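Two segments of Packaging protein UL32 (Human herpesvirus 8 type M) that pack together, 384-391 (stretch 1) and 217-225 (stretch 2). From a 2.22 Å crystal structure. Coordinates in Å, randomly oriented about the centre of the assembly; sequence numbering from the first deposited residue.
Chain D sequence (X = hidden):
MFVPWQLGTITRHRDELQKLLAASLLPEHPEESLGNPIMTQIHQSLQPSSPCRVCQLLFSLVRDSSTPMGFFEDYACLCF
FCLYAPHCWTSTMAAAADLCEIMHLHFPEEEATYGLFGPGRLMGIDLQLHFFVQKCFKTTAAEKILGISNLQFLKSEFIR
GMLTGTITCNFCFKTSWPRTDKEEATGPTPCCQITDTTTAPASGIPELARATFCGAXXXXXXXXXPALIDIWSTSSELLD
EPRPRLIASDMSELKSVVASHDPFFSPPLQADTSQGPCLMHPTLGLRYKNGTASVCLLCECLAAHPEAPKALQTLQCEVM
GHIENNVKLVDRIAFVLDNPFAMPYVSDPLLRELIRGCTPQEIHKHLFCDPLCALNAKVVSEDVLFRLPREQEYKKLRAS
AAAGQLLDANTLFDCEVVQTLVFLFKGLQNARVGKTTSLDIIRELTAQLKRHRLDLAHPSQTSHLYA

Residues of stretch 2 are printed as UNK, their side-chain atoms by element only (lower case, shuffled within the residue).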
# COMPACT_ATOMS: atom_id res chain seq x y z
N VAL D 384 -21.65 -40.68 23.92
CA VAL D 384 -22.79 -40.69 23.00
C VAL D 384 -22.59 -41.75 21.94
O VAL D 384 -23.50 -42.53 21.62
CB VAL D 384 -22.99 -39.31 22.35
CG1 VAL D 384 -24.07 -39.39 21.32
CG2 VAL D 384 -23.35 -38.27 23.39
N LEU D 385 -21.40 -41.80 21.36
CA LEU D 385 -21.22 -42.61 20.18
C LEU D 385 -21.23 -44.09 20.51
O LEU D 385 -21.70 -44.91 19.71
CB LEU D 385 -19.93 -42.23 19.47
CG LEU D 385 -19.88 -40.86 18.78
CD1 LEU D 385 -18.68 -40.85 17.83
CD2 LEU D 385 -21.20 -40.52 18.06
N PHE D 386 -20.66 -44.47 21.66
CA PHE D 386 -20.30 -45.87 21.86
C PHE D 386 -20.86 -46.54 23.10
O PHE D 386 -20.79 -47.76 23.18
CB PHE D 386 -18.77 -46.03 21.84
CG PHE D 386 -18.23 -46.14 20.45
CD1 PHE D 386 -18.47 -47.28 19.69
CD2 PHE D 386 -17.57 -45.09 19.86
CE1 PHE D 386 -18.03 -47.37 18.39
CE2 PHE D 386 -17.11 -45.18 18.57
CZ PHE D 386 -17.34 -46.32 17.83
N ARG D 387 -21.43 -45.81 24.05
CA ARG D 387 -22.04 -46.44 25.20
C ARG D 387 -23.50 -46.76 24.94
O ARG D 387 -24.23 -45.97 24.31
CB ARG D 387 -21.89 -45.56 26.43
CG ARG D 387 -20.45 -45.50 26.83
CD ARG D 387 -20.26 -45.28 28.29
NE ARG D 387 -18.85 -45.44 28.62
CZ ARG D 387 -18.27 -46.62 28.83
NH1 ARG D 387 -19.00 -47.73 28.74
NH2 ARG D 387 -16.98 -46.69 29.13
N LEU D 388 -23.92 -47.94 25.41
CA LEU D 388 -25.27 -48.41 25.18
C LEU D 388 -26.24 -47.58 26.01
O LEU D 388 -26.11 -47.53 27.23
CB LEU D 388 -25.36 -49.89 25.58
CG LEU D 388 -26.68 -50.60 25.22
CD1 LEU D 388 -26.39 -52.07 24.89
CD2 LEU D 388 -27.79 -50.42 26.30
N PRO D 389 -27.25 -46.98 25.40
CA PRO D 389 -28.10 -46.06 26.15
C PRO D 389 -29.01 -46.78 27.12
O PRO D 389 -29.47 -47.90 26.89
CB PRO D 389 -28.92 -45.37 25.06
CG PRO D 389 -28.93 -46.32 23.93
CD PRO D 389 -27.62 -47.06 23.98
N ARG D 390 -29.31 -46.09 28.21
CA ARG D 390 -30.34 -46.54 29.13
C ARG D 390 -31.67 -46.18 28.52
O ARG D 390 -31.92 -45.00 28.25
CB ARG D 390 -30.19 -45.86 30.48
CG ARG D 390 -28.84 -45.98 31.11
CD ARG D 390 -28.80 -45.06 32.31
NE ARG D 390 -27.65 -45.42 33.14
CZ ARG D 390 -26.45 -44.87 33.04
NH1 ARG D 390 -26.26 -43.87 32.19
NH2 ARG D 390 -25.46 -45.28 33.82
N GLU D 391 -32.52 -47.19 28.29
CA GLU D 391 -33.70 -46.97 27.46
C GLU D 391 -34.71 -46.04 28.12
O GLU D 391 -35.39 -45.28 27.40
CB GLU D 391 -34.34 -48.31 27.08
CG GLU D 391 -33.56 -49.07 25.96
CD GLU D 391 -33.68 -48.44 24.53
OE1 GLU D 391 -34.63 -47.66 24.26
OE2 GLU D 391 -32.81 -48.73 23.66
N UNK D 217 -21.26 -48.45 34.46
CA UNK D 217 -22.20 -49.55 34.31
C UNK D 217 -22.48 -49.87 32.86
O UNK D 217 -22.93 -50.99 32.57
o UNK D 217 -24.50 -50.19 34.73
c UNK D 217 -23.51 -49.23 35.05
N UNK D 218 -22.18 -48.93 31.92
CA UNK D 218 -22.69 -49.02 30.56
C UNK D 218 -21.74 -49.84 29.71
O UNK D 218 -20.53 -49.60 29.73
c UNK D 218 -22.82 -47.64 29.94
c UNK D 218 -25.22 -47.16 30.04
n UNK D 218 -27.41 -48.61 29.11
n UNK D 218 -27.49 -49.83 31.05
c UNK D 218 -23.87 -46.76 30.58
c UNK D 218 -26.93 -48.88 30.31
n UNK D 218 -25.88 -48.21 30.78
N UNK D 219 -22.25 -50.81 28.98
CA UNK D 219 -21.41 -51.53 28.03
C UNK D 219 -21.23 -50.70 26.77
O UNK D 219 -22.08 -49.90 26.40
c UNK D 219 -23.60 -51.39 29.05
c UNK D 219 -22.20 -52.82 27.74
c UNK D 219 -23.34 -52.82 28.72
N UNK D 220 -20.10 -50.92 26.13
CA UNK D 220 -19.76 -50.26 24.89
C UNK D 220 -20.16 -51.09 23.69
O UNK D 220 -20.11 -52.32 23.71
c UNK D 220 -17.93 -49.01 26.05
o UNK D 220 -17.50 -51.12 24.96
c UNK D 220 -18.27 -49.92 24.88
N UNK D 221 -20.51 -50.40 22.62
CA UNK D 221 -20.80 -50.98 21.32
C UNK D 221 -19.53 -51.42 20.61
O UNK D 221 -18.41 -51.09 21.01
c UNK D 221 -21.58 -49.96 20.50
c UNK D 221 -23.25 -47.34 20.02
c UNK D 221 -22.78 -49.44 21.25
c UNK D 221 -23.74 -48.72 20.31
n UNK D 221 -24.34 -46.45 19.56
N UNK D 222 -19.66 -52.20 19.53
CA UNK D 222 -18.47 -52.73 18.84
C UNK D 222 -17.61 -51.65 18.18
O UNK D 222 -18.10 -50.67 17.61
c UNK D 222 -20.45 -53.98 18.25
c UNK D 222 -19.06 -53.66 17.77
c UNK D 222 -20.91 -52.78 19.00
N UNK D 223 -16.30 -51.86 18.24
CA UNK D 223 -15.35 -50.96 17.59
C UNK D 223 -15.51 -51.04 16.09
O UNK D 223 -15.63 -52.13 15.52
o UNK D 223 -13.02 -50.96 16.95
c UNK D 223 -13.92 -51.34 17.97
N UNK D 224 -15.50 -49.88 15.44
CA UNK D 224 -15.58 -49.83 13.98
C UNK D 224 -14.22 -49.93 13.32
O UNK D 224 -14.15 -49.90 12.08
c UNK D 224 -18.53 -49.54 13.96
c UNK D 224 -16.29 -48.55 13.52
c UNK D 224 -18.35 -47.11 13.54
c UNK D 224 -17.67 -48.31 14.14
N UNK D 225 -13.14 -50.03 14.10
CA UNK D 225 -11.81 -50.14 13.50
C UNK D 225 -11.66 -51.22 12.44
O UNK D 225 -11.08 -50.93 11.38
c UNK D 225 -10.76 -50.37 14.60
c UNK D 225 -10.17 -49.08 15.12
c UNK D 225 -9.08 -49.38 16.12
c UNK D 225 -9.64 -48.35 13.91

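Position 217 carries one carbon and then one oxygen, the short hydroxyl side chain of a serine. It makes no contact with stretch 1, and it is poorly ordered, with high B factors, so Ser217 offers little to read.

Position 218 is the richest of the nine. Three carbons lead to a nitrogen and then to a carbon bearing two more nitrogens, a guanidinium, and CB points toward stretch 1. One terminal nitrogen lies 2.5 Å from Leu388 O, and the planar group lies under the aliphatic part of Arg390. This is Arg218. NH1 donates to Leu388 O, with Pro389 O also at the edge of the guanidinium. Arg390 CG sits over one face, 3.6 Å from Arg218 CZ. The like charges come close, Arg390 NE to Arg218 NE being 4.1 Å, but both terminal nitrogens of Arg390 are hydrogen-bonded elsewhere in the structure.

At 219 three carbons close a ring onto the backbone nitrogen, which makes it Pro219. Its CD packs 4.2 Å from Leu388 CB. A proline has no amide hydrogen to give, but its carbonyl is free to accept, and Leu388 N donates to Pro219 O at 2.9 Å.

Position 220 has a single carbon that forks into one oxygen and one carbon, so it is a beta-branched hydroxyl residue, Thr220. Its methyl, not its hydroxyl, meets the neighbour: CG2 lies over one face of the Arg387 guanidinium, 3.2 Å from Arg387 NH1. The backbone contributes too, with Thr220 CA 3.2 Å from Phe386 O in a CA-H...O contact.

Position 221 shows four carbons in a row ending in nitrogen, the unbranched chain of a lysine, with CB directed toward stretch 1. Lys221 runs into a buried site near the end of the helix, where its NZ is 3.1 Å from Leu385 O and is hydrogen-bonded elsewhere in the structure. Its backbone N donates to Phe386 O at 2.7 Å, nearly straight at 168°.

Position 222 again has three carbons closing onto the backbone nitrogen: Pro222. Its CA-to-CB bond points away from stretch 1, and its carbonyl makes the approach: Pro222 O lies at the edge of the Phe386 ring, 3.4 Å from Phe386 CE1.

Position 223, one carbon and one oxygen, is Ser223. It points away and works within its own stretch, OG accepting from the backbone N of position 225 at 3.0 Å to cap the coming helix.

Position 224 has four carbons, forked at the second: Leu224, whose CG lies 4.2 Å from Phe386 CZ. Position 225 has the same forked set, Leu225, and is out of reach of stretch 1.

The rule here is backbone first. As stretch 1 leaves its helix, Phe386 O and Leu388 N pair with Lys221 N and Pro219 O, bridging Arg387 to Thr220 in a single beta bridge. Side chains then extend the pairing: Arg218 secures the Leu388 carbonyl at one end, while Phe386 meets Pro222 O and Leu224 at the other.

Stretch 2 217-225: SRPTKPSLL
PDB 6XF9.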